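Local coordinates for protein molinate hydrolase (Gulosibacter molinativorax, PDB 4UB9) that hydrolyses the thiocarbamate herbicide molinate and belongs to the metal-dependent amidohydrolases, with a zinc ion bound in its barrel fold, at residues A[260-265]-A[293-298]. Residues are numbered along the deposited sequence; the frame is centred on the assembly and turned at random.
Sequences FSERVL and IERDAD
Arg295 leaves its backbone with CG beside N and anti to the carbonyl carbon (chi1 -58°), kinks at chi2, then runs out nearly straight at chi3, which carries its guanidinium across to Glu262 and Leu265. Glu262 also bends at chi2 (-136°), bringing OE1 to the arginine, while its CB packs against Arg295 NH2 at 3.9 Å. NH2 of Arg295 donates to OE1 of Glu262 over 3.1 Å, a nearly straight hydrogen bond that is also a salt bridge. The oxygen lies in the guanidinium plane, but the donor stands well above the carboxylate plane, and with the two planes turned 46° apart the groups do not pair side by side. Leu265 covers part of one guanidinium face: its CD2 sits 4.0 Å from NH2 of Arg295, toward the rim. The stronger partner of the same NH2 is Asp266, next in the helix, whose OD1 also forms a salt bridge, so two acids grip one nitrogen. With Arg295 cut back to an alanine, Glu262 and Asp266 would probably lose their shared positive partner, and Leu265 CD2 the guanidinium face it lies against. Ser261 N-caps helix 262-275, its OG accepting from Val264 N. The bridge ties the start of that helix to the turn after helix 286-294, two successive helices of the amidohydrolase barrel on either side, in sequence, of strand 279-282, which carries the zinc ligand His282.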
ATOM      1  N   PHE A 260      27.182  -5.906  -7.538  1.00 29.37           N
ATOM      2  CA  PHE A 260      28.113  -5.839  -8.681  1.00 28.68           C
ATOM      3  C   PHE A 260      28.650  -7.211  -9.048  1.00 31.22           C
ATOM      4  O   PHE A 260      28.755  -8.086  -8.189  1.00 30.54           O
ATOM      5  CB  PHE A 260      29.325  -4.971  -8.335  1.00 29.98           C
ATOM      6  CG  PHE A 260      28.998  -3.504  -8.120  1.00 29.72           C
ATOM      7  CD1 PHE A 260      28.485  -2.736  -9.135  1.00 28.62           C
ATOM      8  CD2 PHE A 260      29.191  -2.920  -6.885  1.00 28.59           C
ATOM      9  CE1 PHE A 260      28.190  -1.409  -8.930  1.00 27.39           C
ATOM     10  CE2 PHE A 260      28.876  -1.603  -6.678  1.00 26.25           C
ATOM     11  CZ  PHE A 260      28.366  -0.851  -7.700  1.00 25.56           C
ATOM     12  N   SER A 261      29.038  -7.374 -10.318  1.00 30.52           N
ATOM     13  CA  SER A 261      29.878  -8.519 -10.712  1.00 33.53           C
ATOM     14  C   SER A 261      31.243  -8.397 -10.091  1.00 34.02           C
ATOM     15  O   SER A 261      31.692  -7.299  -9.739  1.00 33.30           O
ATOM     16  CB  SER A 261      30.063  -8.598 -12.231  1.00 35.54           C
ATOM     17  OG  SER A 261      30.833  -7.515 -12.700  1.00 32.03           O
ATOM     18  N   GLU A 262      31.935  -9.515  -9.960  1.00 36.28           N
ATOM     19  CA  GLU A 262      33.285  -9.486  -9.336  1.00 41.75           C
ATOM     20  C   GLU A 262      34.243  -8.637 -10.137  1.00 37.03           C
ATOM     21  O   GLU A 262      35.047  -7.896  -9.619  1.00 39.21           O
ATOM     22  CB  GLU A 262      33.799 -10.903  -8.974  1.00 44.27           C
ATOM     23  CG  GLU A 262      32.803 -11.496  -7.932  1.00 59.33           C
ATOM     24  CD  GLU A 262      33.381 -12.230  -6.724  1.00 65.40           C
ATOM     25  OE1 GLU A 262      34.592 -12.126  -6.476  1.00 69.35           O
ATOM     26  OE2 GLU A 262      32.583 -12.875  -5.993  1.00 63.28           O
ATOM     27  N   ARG A 263      34.094  -8.739 -11.422  1.00 36.75           N
ATOM     28  CA  ARG A 263      34.836  -7.936 -12.378  1.00 39.90           C
ATOM     29  C   ARG A 263      34.688  -6.424 -12.156  1.00 37.01           C
ATOM     30  O   ARG A 263      35.650  -5.666 -12.193  1.00 34.20           O
ATOM     31  CB  ARG A 263      34.227  -8.291 -13.722  1.00 42.23           C
ATOM     32  CG  ARG A 263      34.950  -7.840 -14.937  1.00 47.09           C
ATOM     33  CD  ARG A 263      34.470  -8.719 -16.078  1.00 41.90           C
ATOM     34  NE  ARG A 263      33.355  -8.132 -16.815  1.00 42.04           N
ATOM     35  CZ  ARG A 263      33.337  -7.957 -18.145  1.00 36.65           C
ATOM     36  NH1 ARG A 263      34.352  -8.332 -18.877  1.00 34.26           N
ATOM     37  NH2 ARG A 263      32.304  -7.403 -18.737  1.00 36.74           N
ATOM     38  N   VAL A 264      33.455  -6.002 -11.946  1.00 33.77           N
ATOM     39  CA  VAL A 264      33.168  -4.566 -11.738  1.00 34.62           C
ATOM     40  C   VAL A 264      33.594  -4.153 -10.328  1.00 34.47           C
ATOM     41  O   VAL A 264      34.116  -3.078 -10.086  1.00 33.07           O
ATOM     42  CB  VAL A 264      31.675  -4.253 -11.959  1.00 35.69           C
ATOM     43  CG1 VAL A 264      31.307  -2.885 -11.398  1.00 34.35           C
ATOM     44  CG2 VAL A 264      31.337  -4.326 -13.448  1.00 33.05           C
ATOM     45  N   LEU A 265      33.419  -5.074  -9.403  1.00 35.76           N
ATOM     46  CA  LEU A 265      33.902  -4.858  -8.042  1.00 38.52           C
ATOM     47  C   LEU A 265      35.414  -4.656  -8.025  1.00 35.40           C
ATOM     48  O   LEU A 265      35.949  -3.768  -7.381  1.00 37.38           O
ATOM     49  CB  LEU A 265      33.483  -6.036  -7.156  1.00 41.31           C
ATOM     50  CG  LEU A 265      33.799  -5.908  -5.682  1.00 43.33           C
ATOM     51  CD1 LEU A 265      33.207  -4.653  -5.088  1.00 42.79           C
ATOM     52  CD2 LEU A 265      33.243  -7.144  -4.984  1.00 47.64           C
ATOM     53  N   ILE A 293      36.500  -9.809   2.661  1.00 29.72           N
ATOM     54  CA  ILE A 293      37.745 -10.288   3.250  1.00 33.16           C
ATOM     55  C   ILE A 293      38.795 -10.541   2.162  1.00 35.70           C
ATOM     56  O   ILE A 293      39.942 -10.134   2.269  1.00 36.28           O
ATOM     57  CB  ILE A 293      37.487 -11.595   4.015  1.00 32.56           C
ATOM     58  CG1 ILE A 293      36.773 -11.290   5.333  1.00 35.98           C
ATOM     59  CG2 ILE A 293      38.799 -12.297   4.335  1.00 33.65           C
ATOM     60  CD1 ILE A 293      36.181 -12.508   5.999  1.00 35.54           C
ATOM     61  N   GLU A 294      38.350 -11.174   1.082  1.00 35.64           N
ATOM     62  CA  GLU A 294      39.230 -11.483  -0.024  1.00 40.47           C
ATOM     63  C   GLU A 294      39.732 -10.248  -0.771  1.00 37.31           C
ATOM     64  O   GLU A 294      40.667 -10.340  -1.517  1.00 38.95           O
ATOM     65  CB  GLU A 294      38.553 -12.460  -1.001  1.00 43.40           C
ATOM     66  CG  GLU A 294      38.538 -13.903  -0.482  1.00 44.67           C
ATOM     67  CD  GLU A 294      39.933 -14.447  -0.135  1.00 44.90           C
ATOM     68  OE1 GLU A 294      40.856 -14.258  -0.950  1.00 57.78           O
ATOM     69  OE2 GLU A 294      40.108 -15.073   0.934  1.00 44.29           O
ATOM     70  N   ARG A 295      39.106  -9.100  -0.557  1.00 40.11           N
ATOM     71  CA  ARG A 295      39.604  -7.818  -1.080  1.00 34.72           C
ATOM     72  C   ARG A 295      40.427  -7.050  -0.049  1.00 35.55           C
ATOM     73  O   ARG A 295      40.759  -5.895  -0.258  1.00 32.26           O
ATOM     74  CB  ARG A 295      38.439  -6.931  -1.519  1.00 37.28           C
ATOM     75  CG  ARG A 295      37.510  -7.512  -2.579  1.00 34.79           C
ATOM     76  CD  ARG A 295      38.285  -7.860  -3.783  1.00 33.97           C
ATOM     77  NE  ARG A 295      37.491  -8.141  -4.980  1.00 39.49           N
ATOM     78  CZ  ARG A 295      36.792  -9.249  -5.173  1.00 42.01           C
ATOM     79  NH1 ARG A 295      36.657 -10.160  -4.197  1.00 39.82           N
ATOM     80  NH2 ARG A 295      36.224  -9.437  -6.357  1.00 42.76           N
ATOM     81  N   ASP A 296      40.733  -7.687   1.081  1.00 37.46           N
ATOM     82  CA  ASP A 296      41.501  -7.033   2.147  1.00 40.90           C
ATOM     83  C   ASP A 296      40.927  -5.655   2.514  1.00 36.08           C
ATOM     84  O   ASP A 296      41.630  -4.669   2.616  1.00 38.56           O
ATOM     85  CB  ASP A 296      42.984  -6.901   1.755  1.00 45.25           C
ATOM     86  CG  ASP A 296      43.658  -8.262   1.537  1.00 47.49           C
ATOM     87  OD1 ASP A 296      43.618  -9.136   2.436  1.00 49.83           O
ATOM     88  OD2 ASP A 296      44.254  -8.442   0.471  1.00 57.61           O
ATOM     89  N   ALA A 297      39.630  -5.618   2.727  1.00 35.25           N
ATOM     90  CA  ALA A 297      38.952  -4.385   3.138  1.00 32.92           C
ATOM     91  C   ALA A 297      39.587  -3.826   4.398  1.00 31.89           C
ATOM     92  O   ALA A 297      39.925  -4.560   5.310  1.00 32.93           O
ATOM     93  CB  ALA A 297      37.500  -4.657   3.392  1.00 32.74           C
ATOM     94  N   ASP A 298      39.758  -2.527   4.426  1.00 33.04           N
ATOM     95  CA  ASP A 298      40.288  -1.839   5.612  1.00 35.75           C
ATOM     96  C   ASP A 298      39.307  -1.897   6.779  1.00 36.92           C
ATOM     97  O   ASP A 298      39.700  -1.957   7.928  1.00 37.23           O
ATOM     98  CB  ASP A 298      40.600  -0.376   5.283  1.00 35.40           C
ATOM     99  CG  ASP A 298      41.760  -0.251   4.308  1.00 39.86           C
ATOM    100  OD1 ASP A 298      42.889  -0.324   4.783  1.00 45.09           O
ATOM    101  OD2 ASP A 298      41.549  -0.157   3.086  1.00 40.81           O
TER